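Local coordinates for MoaF-like domain-containing protein (Burkholderia vietnamiensis, PDB 5HAL) that is of uncertain function, but carries a MoaF-like domain of the calycin clan and may act as a beta-lactamase-like hydrolase, at residues Asp87-Thr96 and His106-Ala114; Val25-Leu33 and Arg44-Tyr52. All coordinates share one frame; numbering follows the deposited sequence. Where two conformers were deposited one is given.

Contact 1 (Asp87-Thr96 and His106-Ala114); sequences DDFAAGTSRT and HRLDGSLRA
Asp87 lays its carboxylate against Leu112, CG lying 3.6 Å from Leu112 CD1 in one of that leucine's two conformers, and its OD1 takes a short bond from Ser94 OG on the syn side, while OD2 is held by His85. Asp88 OD1 accepts from Ala90 N, an Asx turn, and from Ala91 N, which extends it to an Asx motif. In the same conformer, CG of Leu112 anti to the backbone N (chi1 176°) carries the fork toward aspartate and ring: CD1 lies over one face of Phe89, offset toward its rim, and CD2 comes to 3.7 Å from Phe89 CD1. Phe23 meets this ring edge-to-face. At the G1 beta bulge Gly92 O accepts from Leu112 N at 2.8 Å. Here begins the antiparallel pairing of strands 93-99 and 105-114, the last hairpin of the calycin-like barrel. Ser94 and Gly110 exchange two backbone bonds. Arg95, bent at chi3 (-59°), runs alongside Asp109, whose CB lies over one guanidinium face, 3.6 Å from Arg95 NH1; Asp109 OD2 sits well out of that plane with no N-H aimed at it, and no salt bridge forms. Thr96 N reaches Leu108 O at 2.7 Å, and Thr96 OG1 adds a weak bond to that oxygen.

Contact 2 (Val25-Leu33 and Arg44-Tyr52); sequences VRYDGLTAL and RYAITDGPY
Strands 30-33 and 44-49 run antiparallel with their axes at 145°, joined by paired backbone bonds between Leu33 and Ala46 and slipping by one residue where Thr48 and Asp49 both face Thr31. Thr31 O receives Thr48 N at 2.9 Å and, more weakly, Asp49 N, so one carbonyl serves two successive amides. The side chain of Thr31 is pressed against the same two residues: its CB lies 3.5 Å from Asp49 CB, and its methyl CG2, anti to the backbone N (chi1 -61° for OG1), comes within 3.3 Å of Thr48 OG1. This is a classic beta bulge, set in the hairpin of strands 30-36 and 42-49 at the surface of the calycin-like barrel. That methyl also sits over the centre of one face of the Arg26 guanidinium, whose salt bridge is with Glu24; Asp49 OD2, 4.5 Å from Arg26 NH1, is only a more distant opposite charge. Beside the bulge, Leu30 and Ile47 meet nearly perpendicular to each other and touch through CD1 of Leu30 and CG2 of Ile47, 3.6 Å apart. Farther along, Tyr45 CB packs 3.4 Å from Leu33 O, while past the strand end Pro51 CD approaches Gly29 O at 3.7 Å.

In the fold
Followed from the N terminus, the chain makes strand 22-27, turns tightly at 27-30 into strand 30-36, and doubles back as strand 42-49, where contact 2 closes its loop of ten intervening residues. Two more strands pass, and contact 1 opens at the end of the third, strand 82-88; it closes a nine-residue loop in the final hairpin, so the two contacts follow in series and neither encloses the other. They nevertheless meet in space, their centres about 12 Å apart, because the eight-stranded antiparallel barrel closes by setting strand 105-114 beside strand 22-27. At that seam Ser111 and Arg26 share a backbone bond, and the hydroxyls of Tyr27 and Ser94 probably hydrogen-bond, tying the first hairpins to the last.

Contact 1 (Asp87-Thr96 and His106-Ala114)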
ATOM      1  N   ASP A  87       4.531  -4.328   4.849  1.00 26.08           N
ATOM      2  CA  ASP A  87       5.230  -4.559   3.596  1.00 27.13           C
ATOM      3  C   ASP A  87       6.700  -4.812   3.895  1.00 30.56           C
ATOM      4  O   ASP A  87       7.379  -3.956   4.470  1.00 34.51           O
ATOM      5  CB  ASP A  87       5.047  -3.372   2.650  1.00 24.95           C
ATOM      6  CG  ASP A  87       3.647  -3.315   2.060  1.00 29.03           C
ATOM      7  OD1 ASP A  87       2.887  -4.276   2.283  1.00 27.98           O
ATOM      8  OD2 ASP A  87       3.304  -2.329   1.368  1.00 25.80           O
ATOM      9  N   ASP A  88       7.174  -5.994   3.513  1.00 33.31           N
ATOM     10  CA  ASP A  88       8.551  -6.424   3.722  1.00 34.56           C
ATOM     11  C   ASP A  88       9.249  -6.325   2.372  1.00 35.75           C
ATOM     12  O   ASP A  88       8.993  -7.138   1.475  1.00 38.26           O
ATOM     13  CB  ASP A  88       8.558  -7.847   4.286  1.00 39.08           C
ATOM     14  CG  ASP A  88       9.961  -8.422   4.496  1.00 41.53           C
ATOM     15  OD1 ASP A  88      10.948  -7.933   3.917  1.00 38.82           O
ATOM     16  OD2 ASP A  88      10.055  -9.411   5.248  1.00 44.90           O
ATOM     17  N   PHE A  89      10.118  -5.317   2.223  1.00 33.80           N
ATOM     18  CA  PHE A  89      10.735  -5.027   0.937  1.00 38.40           C
ATOM     19  C   PHE A  89      11.927  -5.917   0.627  1.00 45.01           C
ATOM     20  O   PHE A  89      12.416  -5.884  -0.506  1.00 45.20           O
ATOM     21  CB  PHE A  89      11.154  -3.555   0.876  1.00 32.25           C
ATOM     22  CG  PHE A  89       9.989  -2.611   0.866  1.00 33.48           C
ATOM     23  CD1 PHE A  89       9.524  -2.083  -0.324  1.00 31.23           C
ATOM     24  CD2 PHE A  89       9.323  -2.299   2.041  1.00 30.72           C
ATOM     25  CE1 PHE A  89       8.437  -1.229  -0.341  1.00 32.91           C
ATOM     26  CE2 PHE A  89       8.241  -1.445   2.035  1.00 35.37           C
ATOM     27  CZ  PHE A  89       7.792  -0.912   0.833  1.00 32.33           C
ATOM     28  N   ALA A  90      12.411  -6.698   1.591  1.00 48.64           N
ATOM     29  CA  ALA A  90      13.485  -7.641   1.293  1.00 51.97           C
ATOM     30  C   ALA A  90      12.928  -8.983   0.832  1.00 53.23           C
ATOM     31  O   ALA A  90      13.379  -9.534  -0.175  1.00 54.53           O
ATOM     32  CB  ALA A  90      14.385  -7.832   2.514  1.00 48.48           C
ATOM     33  N   ALA A  91      11.938  -9.508   1.550  1.00 51.00           N
ATOM     34  CA  ALA A  91      11.291 -10.747   1.145  1.00 51.33           C
ATOM     35  C   ALA A  91      10.306 -10.546   0.004  1.00 54.73           C
ATOM     36  O   ALA A  91       9.913 -11.530  -0.632  1.00 52.75           O
ATOM     37  CB  ALA A  91      10.567 -11.376   2.335  1.00 47.17           C
ATOM     38  N   GLY A  92       9.898  -9.308  -0.267  1.00 47.04           N
ATOM     39  CA  GLY A  92       8.914  -9.068  -1.308  1.00 41.08           C
ATOM     40  C   GLY A  92       7.516  -9.530  -0.954  1.00 40.43           C
ATOM     41  O   GLY A  92       6.836 -10.140  -1.791  1.00 39.85           O
ATOM     42  N   THR A  93       7.061  -9.256   0.265  1.00 37.11           N
ATOM     43  CA  THR A  93       5.739  -9.667   0.705  1.00 35.65           C
ATOM     44  C   THR A  93       4.941  -8.459   1.171  1.00 34.71           C
ATOM     45  O   THR A  93       5.501  -7.469   1.649  1.00 32.83           O
ATOM     46  CB  THR A  93       5.807 -10.688   1.849  1.00 36.20           C
ATOM     47  OG1 THR A  93       6.422 -10.075   2.984  1.00 40.46           O
ATOM     48  CG2 THR A  93       6.624 -11.919   1.439  1.00 36.44           C
ATOM     49  N   SER A  94       3.619  -8.566   1.054  1.00 32.97           N
ATOM     50  CA  SER A  94       2.713  -7.521   1.509  1.00 30.78           C
ATOM     51  C   SER A  94       1.520  -8.175   2.197  1.00 34.28           C
ATOM     52  O   SER A  94       0.822  -9.000   1.599  1.00 33.29           O
ATOM     53  CB  SER A  94       2.254  -6.639   0.341  1.00 28.12           C
ATOM     54  OG  SER A  94       1.249  -5.719   0.761  1.00 30.07           O
ATOM     55  N   ARG A  95       1.288  -7.812   3.452  1.00 33.61           N
ATOM     56  CA  ARG A  95       0.122  -8.267   4.197  1.00 28.15           C
ATOM     57  C   ARG A  95      -0.754  -7.061   4.504  1.00 34.53           C
ATOM     58  O   ARG A  95      -0.278  -6.073   5.077  1.00 31.40           O
ATOM     59  CB  ARG A  95       0.539  -8.981   5.480  1.00 34.72           C
ATOM     60  CG  ARG A  95      -0.636  -9.548   6.242  1.00 52.63           C
ATOM     61  CD  ARG A  95      -0.190 -10.343   7.467  1.00 60.35           C
ATOM     62  NE  ARG A  95       0.684 -11.466   7.138  1.00 67.48           N
ATOM     63  CZ  ARG A  95       0.256 -12.614   6.627  1.00 62.62           C
ATOM     64  NH1 ARG A  95      -1.035 -12.780   6.371  1.00 57.58           N
ATOM     65  NH2 ARG A  95       1.118 -13.588   6.367  1.00 60.43           N
ATOM     66  N   THR A  96      -2.028  -7.129   4.116  1.00 33.39           N
ATOM     67  CA  THR A  96      -2.889  -5.957   4.165  1.00 29.11           C
ATOM     68  C   THR A  96      -4.172  -6.237   4.931  1.00 30.03           C
ATOM     69  O   THR A  96      -4.734  -7.335   4.887  1.00 28.02           O
ATOM     70  CB  THR A  96      -3.255  -5.442   2.754  1.00 30.41           C
ATOM     71  OG1 THR A  96      -4.083  -6.399   2.088  1.00 35.84           O
ATOM     72  CG2 THR A  96      -2.011  -5.238   1.939  1.00 32.87           C
ATOM     73  N   HIS A 106     -11.345  -6.751   5.283  1.00 25.90           N
ATOM     74  CA  HIS A 106     -10.713  -7.651   4.331  1.00 27.70           C
ATOM     75  C   HIS A 106      -9.245  -7.832   4.679  1.00 26.82           C
ATOM     76  O   HIS A 106      -8.526  -6.851   4.893  1.00 27.35           O
ATOM     77  CB  HIS A 106     -10.844  -7.115   2.900  1.00 32.51           C
ATOM     78  CG  HIS A 106     -12.258  -7.025   2.428  1.00 41.13           C
ATOM     79  ND1 HIS A 106     -12.859  -5.829   2.104  1.00 41.26           N
ATOM     80  CD2 HIS A 106     -13.205  -7.981   2.264  1.00 41.57           C
ATOM     81  CE1 HIS A 106     -14.110  -6.056   1.740  1.00 40.07           C
ATOM     82  NE2 HIS A 106     -14.346  -7.353   1.836  1.00 43.03           N
ATOM     83  N   ARG A 107      -8.810  -9.082   4.734  1.00 27.90           N
ATOM     84  CA  ARG A 107      -7.415  -9.423   4.941  1.00 29.76           C
ATOM     85  C   ARG A 107      -6.895 -10.075   3.677  1.00 29.74           C
ATOM     86  O   ARG A 107      -7.531 -10.988   3.142  1.00 34.58           O
ATOM     87  CB  ARG A 107      -7.249 -10.381   6.122  1.00 35.33           C
ATOM     88  CG  ARG A 107      -7.861  -9.886   7.403  1.00 41.56           C
ATOM     89  CD  ARG A 107      -8.408 -11.069   8.134  1.00 48.37           C
ATOM     90  NE  ARG A 107      -8.276 -10.962   9.572  1.00 43.32           N
ATOM     91  CZ  ARG A 107      -9.295 -10.753  10.391  1.00 39.57           C
ATOM     92  NH1 ARG A 107     -10.522 -10.618   9.901  1.00 36.56           N
ATOM     93  NH2 ARG A 107      -9.083 -10.695  11.698  1.00 31.63           N
ATOM     94  N   LEU A 108      -5.756  -9.596   3.195  1.00 30.03           N
ATOM     95  CA  LEU A 108      -5.119 -10.167   2.021  1.00 33.69           C
ATOM     96  C   LEU A 108      -3.625 -10.225   2.278  1.00 34.74           C
ATOM     97  O   LEU A 108      -3.080  -9.408   3.021  1.00 36.93           O
ATOM     98  CB  LEU A 108      -5.386  -9.337   0.755  1.00 37.47           C
ATOM     99  CG  LEU A 108      -6.790  -9.261   0.162  1.00 40.20           C
ATOM    100  CD1 LEU A 108      -6.810  -8.244  -0.970  1.00 35.76           C
ATOM    101  CD2 LEU A 108      -7.232 -10.638  -0.339  1.00 39.13           C
ATOM    102  N   ASP A 109      -2.961 -11.192   1.670  1.00 35.46           N
ATOM    103  CA  ASP A 109      -1.512 -11.162   1.693  1.00 40.51           C
ATOM    104  C   ASP A 109      -0.994 -11.639   0.345  1.00 36.88           C
ATOM    105  O   ASP A 109      -1.582 -12.528  -0.273  1.00 38.83           O
ATOM    106  CB  ASP A 109      -0.964 -11.991   2.853  1.00 47.03           C
ATOM    107  CG  ASP A 109      -0.815 -13.414   2.502  1.00 63.93           C
ATOM    108  OD1 ASP A 109      -1.854 -14.095   2.403  1.00 78.95           O
ATOM    109  OD2 ASP A 109       0.341 -13.851   2.320  1.00 69.04           O
ATOM    110  N   GLY A 110       0.072 -11.013  -0.128  1.00 35.71           N
ATOM    111  CA  GLY A 110       0.617 -11.380  -1.411  1.00 38.30           C
ATOM    112  C   GLY A 110       2.040 -10.931  -1.589  1.00 37.39           C
ATOM    113  O   GLY A 110       2.779 -10.739  -0.622  1.00 40.14           O
ATOM    114  N   SER A 111       2.423 -10.784  -2.852  1.00 35.87           N
ATOM    115  CA  SER A 111       3.772 -10.423  -3.229  1.00 34.76           C
ATOM    116  C   SER A 111       3.906  -8.911  -3.353  1.00 40.97           C
ATOM    117  O   SER A 111       2.924  -8.184  -3.517  1.00 30.89           O
ATOM    118  CB  SER A 111       4.146 -11.080  -4.553  1.00 39.35           C
ATOM    119  OG  SER A 111       3.253 -10.648  -5.562  1.00 44.44           O
ATOM    120  N   LEU A 112       5.152  -8.455  -3.282  1.00 38.00           N
ATOM    121  CA  LEU A 112       5.496  -7.049  -3.440  0.59 37.06           C
ATOM    122  C   LEU A 112       6.803  -6.980  -4.211  1.00 40.68           C
ATOM    123  O   LEU A 112       7.783  -7.620  -3.829  1.00 40.76           O
ATOM    124  CB  LEU A 112       5.631  -6.346  -2.082  0.59 34.51           C
ATOM    125  CG  LEU A 112       6.092  -4.882  -2.078  0.59 34.99           C
ATOM    126  CD1 LEU A 112       5.491  -4.125  -0.896  0.59 27.81           C
ATOM    127  CD2 LEU A 112       7.609  -4.762  -2.059  0.59 29.15           C
ATOM    128  N   ARG A 113       6.820  -6.218  -5.307  1.00 38.71           N
ATOM    129  CA  ARG A 113       8.056  -6.121  -6.077  1.00 43.44           C
ATOM    130  C   ARG A 113       8.204  -4.734  -6.697  1.00 42.86           C
ATOM    131  O   ARG A 113       7.222  -4.095  -7.088  1.00 41.58           O
ATOM    132  CB  ARG A 113       8.137  -7.196  -7.168  1.00 50.26           C
ATOM    133  CG  ARG A 113       7.165  -6.998  -8.296  1.00 62.73           C
ATOM    134  CD  ARG A 113       7.584  -7.751  -9.556  1.00 75.37           C
ATOM    135  NE  ARG A 113       6.824  -7.272 -10.708  1.00 82.25           N
ATOM    136  CZ  ARG A 113       7.302  -6.448 -11.637  1.00 89.32           C
ATOM    137  NH1 ARG A 113       8.561  -6.023 -11.579  1.00 87.60           N
ATOM    138  NH2 ARG A 113       6.522  -6.060 -12.637  1.00 93.51           N
ATOM    139  N   ALA A 114       9.455  -4.286  -6.779  1.00 46.01           N
ATOM    140  CA  ALA A 114       9.784  -2.995  -7.377  1.00 47.65           C
ATOM    141  C   ALA A 114       9.464  -2.978  -8.867  1.00 46.37           C
ATOM    142  O   ALA A 114       9.763  -3.928  -9.589  1.00 52.90           O
ATOM    143  CB  ALA A 114      11.268  -2.685  -7.170  1.00 42.33           C
TER

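Contact 2 (Val25-Leu33 and Arg44-Tyr52)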
ATOM      1  N   VAL A  25       1.868  -4.752  -5.979  1.00 30.45           N
ATOM      2  CA  VAL A  25       1.399  -5.709  -4.988  1.00 29.48           C
ATOM      3  C   VAL A  25       0.352  -6.596  -5.646  1.00 31.47           C
ATOM      4  O   VAL A  25      -0.546  -6.098  -6.333  1.00 34.57           O
ATOM      5  CB  VAL A  25       0.850  -5.007  -3.729  1.00 34.96           C
ATOM      6  CG1 VAL A  25       2.007  -4.467  -2.889  1.00 35.20           C
ATOM      7  CG2 VAL A  25      -0.121  -3.860  -4.087  1.00 27.47           C
ATOM      8  N   ARG A  26       0.479  -7.908  -5.457  1.00 33.24           N
ATOM      9  CA  ARG A  26      -0.434  -8.876  -6.054  1.00 37.70           C
ATOM     10  C   ARG A  26      -1.028  -9.745  -4.953  1.00 44.28           C
ATOM     11  O   ARG A  26      -0.294 -10.405  -4.213  1.00 37.88           O
ATOM     12  CB  ARG A  26       0.276  -9.744  -7.100  1.00 41.44           C
ATOM     13  CG  ARG A  26       1.103  -8.967  -8.125  1.00 56.06           C
ATOM     14  CD  ARG A  26       1.554  -9.862  -9.290  1.00 65.54           C
ATOM     15  NE  ARG A  26       0.425 -10.180 -10.165  1.00 77.70           N
ATOM     16  CZ  ARG A  26       0.242  -9.669 -11.381  1.00 79.24           C
ATOM     17  NH1 ARG A  26      -0.835 -10.007 -12.080  1.00 78.66           N
ATOM     18  NH2 ARG A  26       1.132  -8.831 -11.902  1.00 75.79           N
ATOM     19  N   TYR A  27      -2.354  -9.747  -4.853  1.00 37.10           N
ATOM     20  CA  TYR A  27      -3.080 -10.552  -3.887  1.00 37.95           C
ATOM     21  C   TYR A  27      -4.136 -11.358  -4.630  1.00 42.27           C
ATOM     22  O   TYR A  27      -4.409 -11.125  -5.810  1.00 45.94           O
ATOM     23  CB  TYR A  27      -3.754  -9.689  -2.811  1.00 36.05           C
ATOM     24  CG  TYR A  27      -2.957  -8.504  -2.306  1.00 32.26           C
ATOM     25  CD1 TYR A  27      -2.066  -8.634  -1.245  1.00 33.68           C
ATOM     26  CD2 TYR A  27      -3.119  -7.249  -2.866  1.00 32.36           C
ATOM     27  CE1 TYR A  27      -1.351  -7.539  -0.770  1.00 30.11           C
ATOM     28  CE2 TYR A  27      -2.409  -6.160  -2.401  1.00 31.00           C
ATOM     29  CZ  TYR A  27      -1.525  -6.313  -1.353  1.00 32.31           C
ATOM     30  OH  TYR A  27      -0.817  -5.228  -0.902  1.00 31.14           O
ATOM     31  N   ASP A  28      -4.739 -12.315  -3.942  1.00 44.17           N
ATOM     32  CA  ASP A  28      -5.866 -13.010  -4.540  1.00 48.20           C
ATOM     33  C   ASP A  28      -6.961 -12.005  -4.894  1.00 57.98           C
ATOM     34  O   ASP A  28      -7.509 -11.328  -4.018  1.00 54.21           O
ATOM     35  CB  ASP A  28      -6.390 -14.079  -3.588  1.00 54.51           C
ATOM     36  CG  ASP A  28      -7.435 -14.955  -4.228  1.00 67.15           C
ATOM     37  OD1 ASP A  28      -7.379 -15.151  -5.460  1.00 78.07           O
ATOM     38  OD2 ASP A  28      -8.318 -15.446  -3.500  1.00 78.60           O
ATOM     39  N   GLY A  29      -7.241 -11.872  -6.187  1.00 55.64           N
ATOM     40  CA  GLY A  29      -8.300 -11.003  -6.655  1.00 51.48           C
ATOM     41  C   GLY A  29      -7.973  -9.528  -6.708  1.00 52.21           C
ATOM     42  O   GLY A  29      -8.886  -8.720  -6.913  1.00 56.58           O
ATOM     43  N   LEU A  30      -6.710  -9.143  -6.544  1.00 45.43           N
ATOM     44  CA  LEU A  30      -6.367  -7.727  -6.525  1.00 39.99           C
ATOM     45  C   LEU A  30      -4.899  -7.545  -6.888  1.00 42.68           C
ATOM     46  O   LEU A  30      -4.024  -8.169  -6.281  1.00 41.87           O
ATOM     47  CB  LEU A  30      -6.659  -7.115  -5.144  1.00 40.17           C
ATOM     48  CG  LEU A  30      -6.159  -5.690  -4.902  1.00 41.31           C
ATOM     49  CD1 LEU A  30      -6.716  -4.771  -5.943  1.00 38.26           C
ATOM     50  CD2 LEU A  30      -6.542  -5.212  -3.503  1.00 45.30           C
ATOM     51  N   THR A  31      -4.642  -6.701  -7.884  1.00 44.19           N
ATOM     52  CA  THR A  31      -3.301  -6.239  -8.214  1.00 43.92           C
ATOM     53  C   THR A  31      -3.310  -4.721  -8.216  1.00 42.68           C
ATOM     54  O   THR A  31      -4.236  -4.102  -8.749  1.00 45.43           O
ATOM     55  CB  THR A  31      -2.828  -6.753  -9.573  1.00 42.73           C
ATOM     56  OG1 THR A  31      -2.799  -8.181  -9.559  1.00 49.08           O
ATOM     57  CG2 THR A  31      -1.428  -6.226  -9.897  1.00 43.96           C
ATOM     58  N   ALA A  32      -2.292  -4.123  -7.607  1.00 39.87           N
ATOM     59  CA  ALA A  32      -2.227  -2.673  -7.534  1.00 35.33           C
ATOM     60  C   ALA A  32      -0.779  -2.218  -7.612  1.00 38.75           C
ATOM     61  O   ALA A  32       0.156  -2.978  -7.342  1.00 38.66           O
ATOM     62  CB  ALA A  32      -2.876  -2.141  -6.253  1.00 30.79           C
ATOM     63  N   LEU A  33      -0.614  -0.961  -7.997  1.00 36.64           N
ATOM     64  CA  LEU A  33       0.663  -0.270  -7.943  1.00 35.28           C
ATOM     65  C   LEU A  33       0.603   0.717  -6.785  1.00 32.25           C
ATOM     66  O   LEU A  33      -0.393   1.431  -6.641  1.00 32.29           O
ATOM     67  CB  LEU A  33       0.949   0.455  -9.266  1.00 31.22           C
ATOM     68  CG  LEU A  33       1.111  -0.382 -10.534  1.00 33.31           C
ATOM     69  CD1 LEU A  33       1.119   0.502 -11.797  1.00 37.87           C
ATOM     70  CD2 LEU A  33       2.415  -1.148 -10.465  1.00 37.22           C
ATOM     71  N   ARG A  44       0.537   7.482  -4.466  1.00 27.66           N
ATOM     72  CA  ARG A  44      -0.495   7.358  -5.480  1.00 25.47           C
ATOM     73  C   ARG A  44      -0.624   5.894  -5.880  1.00 33.39           C
ATOM     74  O   ARG A  44       0.383   5.228  -6.152  1.00 30.71           O
ATOM     75  CB  ARG A  44      -0.165   8.222  -6.701  1.00 26.51           C
ATOM     76  CG  ARG A  44      -0.026   9.708  -6.386  1.00 28.25           C
ATOM     77  CD  ARG A  44       0.504  10.498  -7.582  1.00 28.41           C
ATOM     78  NE  ARG A  44       0.610  11.923  -7.301  1.00 29.23           N
ATOM     79  CZ  ARG A  44       1.597  12.474  -6.598  1.00 33.07           C
ATOM     80  NH1 ARG A  44       2.561  11.713  -6.107  1.00 28.00           N
ATOM     81  NH2 ARG A  44       1.633  13.792  -6.405  1.00 32.45           N
ATOM     82  N   TYR A  45      -1.857   5.391  -5.909  1.00 28.35           N
ATOM     83  CA  TYR A  45      -2.103   3.993  -6.220  1.00 31.36           C
ATOM     84  C   TYR A  45      -2.904   3.879  -7.511  1.00 34.71           C
ATOM     85  O   TYR A  45      -3.591   4.814  -7.932  1.00 36.70           O
ATOM     86  CB  TYR A  45      -2.833   3.261  -5.070  1.00 32.47           C
ATOM     87  CG  TYR A  45      -4.209   3.815  -4.694  1.00 36.68           C
ATOM     88  CD1 TYR A  45      -5.365   3.442  -5.390  1.00 39.83           C
ATOM     89  CD2 TYR A  45      -4.348   4.698  -3.632  1.00 38.90           C
ATOM     90  CE1 TYR A  45      -6.623   3.948  -5.031  1.00 37.73           C
ATOM     91  CE2 TYR A  45      -5.584   5.209  -3.271  1.00 41.10           C
ATOM     92  CZ  TYR A  45      -6.719   4.836  -3.967  1.00 42.16           C
ATOM     93  OH  TYR A  45      -7.934   5.360  -3.575  1.00 46.91           O
ATOM     94  N   ALA A  46      -2.769   2.720  -8.152  1.00 36.50           N
ATOM     95  CA  ALA A  46      -3.565   2.361  -9.317  1.00 43.61           C
ATOM     96  C   ALA A  46      -3.912   0.885  -9.201  1.00 39.62           C
ATOM     97  O   ALA A  46      -3.018   0.040  -9.117  1.00 46.92           O
ATOM     98  CB  ALA A  46      -2.816   2.645 -10.625  1.00 35.35           C
ATOM     99  N   ILE A  47      -5.201   0.580  -9.168  1.00 42.59           N
ATOM    100  CA  ILE A  47      -5.660  -0.804  -9.163  1.00 45.45           C
ATOM    101  C   ILE A  47      -5.700  -1.296 -10.603  1.00 49.36           C
ATOM    102  O   ILE A  47      -6.445  -0.765 -11.431  1.00 52.56           O
ATOM    103  CB  ILE A  47      -7.034  -0.917  -8.493  1.00 43.75           C
ATOM    104  CG1 ILE A  47      -6.953  -0.367  -7.069  1.00 44.45           C
ATOM    105  CG2 ILE A  47      -7.532  -2.367  -8.514  1.00 43.36           C
ATOM    106  CD1 ILE A  47      -8.256  -0.461  -6.311  1.00 55.87           C
ATOM    107  N   THR A  48      -4.885  -2.301 -10.912  1.00 48.11           N
ATOM    108  CA  THR A  48      -4.721  -2.762 -12.281  1.00 52.25           C
ATOM    109  C   THR A  48      -5.366  -4.114 -12.544  1.00 60.24           C
ATOM    110  O   THR A  48      -5.320  -4.592 -13.682  1.00 69.02           O
ATOM    111  CB  THR A  48      -3.231  -2.835 -12.649  1.00 54.69           C
ATOM    112  OG1 THR A  48      -2.602  -3.883 -11.902  1.00 59.84           O
ATOM    113  CG2 THR A  48      -2.530  -1.510 -12.350  1.00 45.25           C
ATOM    114  N   ASP A  49      -5.962  -4.745 -11.534  1.00 59.45           N
ATOM    115  CA  ASP A  49      -6.574  -6.050 -11.742  1.00 62.53           C
ATOM    116  C   ASP A  49      -7.615  -6.298 -10.658  1.00 59.21           C
ATOM    117  O   ASP A  49      -7.466  -5.855  -9.517  1.00 61.70           O
ATOM    118  CB  ASP A  49      -5.514  -7.159 -11.752  1.00 68.19           C
ATOM    119  CG  ASP A  49      -5.921  -8.354 -12.593  1.00 87.89           C
ATOM    120  OD1 ASP A  49      -6.917  -8.256 -13.344  1.00 92.89           O
ATOM    121  OD2 ASP A  49      -5.229  -9.392 -12.509  1.00 95.42           O
ATOM    122  N   GLY A  50      -8.675  -7.003 -11.028  1.00 63.07           N
ATOM    123  CA  GLY A  50      -9.741  -7.288 -10.100  1.00 61.49           C
ATOM    124  C   GLY A  50     -10.942  -6.405 -10.352  1.00 60.93           C
ATOM    125  O   GLY A  50     -10.960  -5.597 -11.282  1.00 67.82           O
ATOM    126  N   PRO A  51     -11.973  -6.532  -9.511  1.00 65.61           N
ATOM    127  CA  PRO A  51     -13.232  -5.825  -9.779  1.00 68.06           C
ATOM    128  C   PRO A  51     -13.127  -4.315  -9.683  1.00 69.53           C
ATOM    129  O   PRO A  51     -14.035  -3.624 -10.158  1.00 74.25           O
ATOM    130  CB  PRO A  51     -14.177  -6.382  -8.709  1.00 73.59           C
ATOM    131  CG  PRO A  51     -13.274  -6.777  -7.594  1.00 73.65           C
ATOM    132  CD  PRO A  51     -12.031  -7.303  -8.258  1.00 74.85           C
ATOM    133  N   TYR A  52     -12.063  -3.772  -9.096  1.00 69.91           N
ATOM    134  CA  TYR A  52     -11.922  -2.332  -8.962  1.00 61.51           C
ATOM    135  C   TYR A  52     -10.841  -1.772  -9.872  1.00 60.06           C
ATOM    136  O   TYR A  52     -10.394  -0.639  -9.669  1.00 63.18           O
ATOM    137  CB  TYR A  52     -11.649  -1.962  -7.505  1.00 65.37           C
ATOM    138  CG  TYR A  52     -12.844  -2.209  -6.619  1.00 75.59           C
ATOM    139  CD1 TYR A  52     -13.957  -1.378  -6.682  1.00 81.21           C
ATOM    140  CD2 TYR A  52     -12.873  -3.278  -5.737  1.00 82.10           C
ATOM    141  CE1 TYR A  52     -15.067  -1.600  -5.882  1.00 86.55           C
ATOM    142  CE2 TYR A  52     -13.978  -3.510  -4.928  1.00 89.19           C
ATOM    143  CZ  TYR A  52     -15.072  -2.665  -5.007  1.00 91.43           C
ATOM    144  OH  TYR A  52     -16.176  -2.886  -4.211  1.00 97.99           O
TER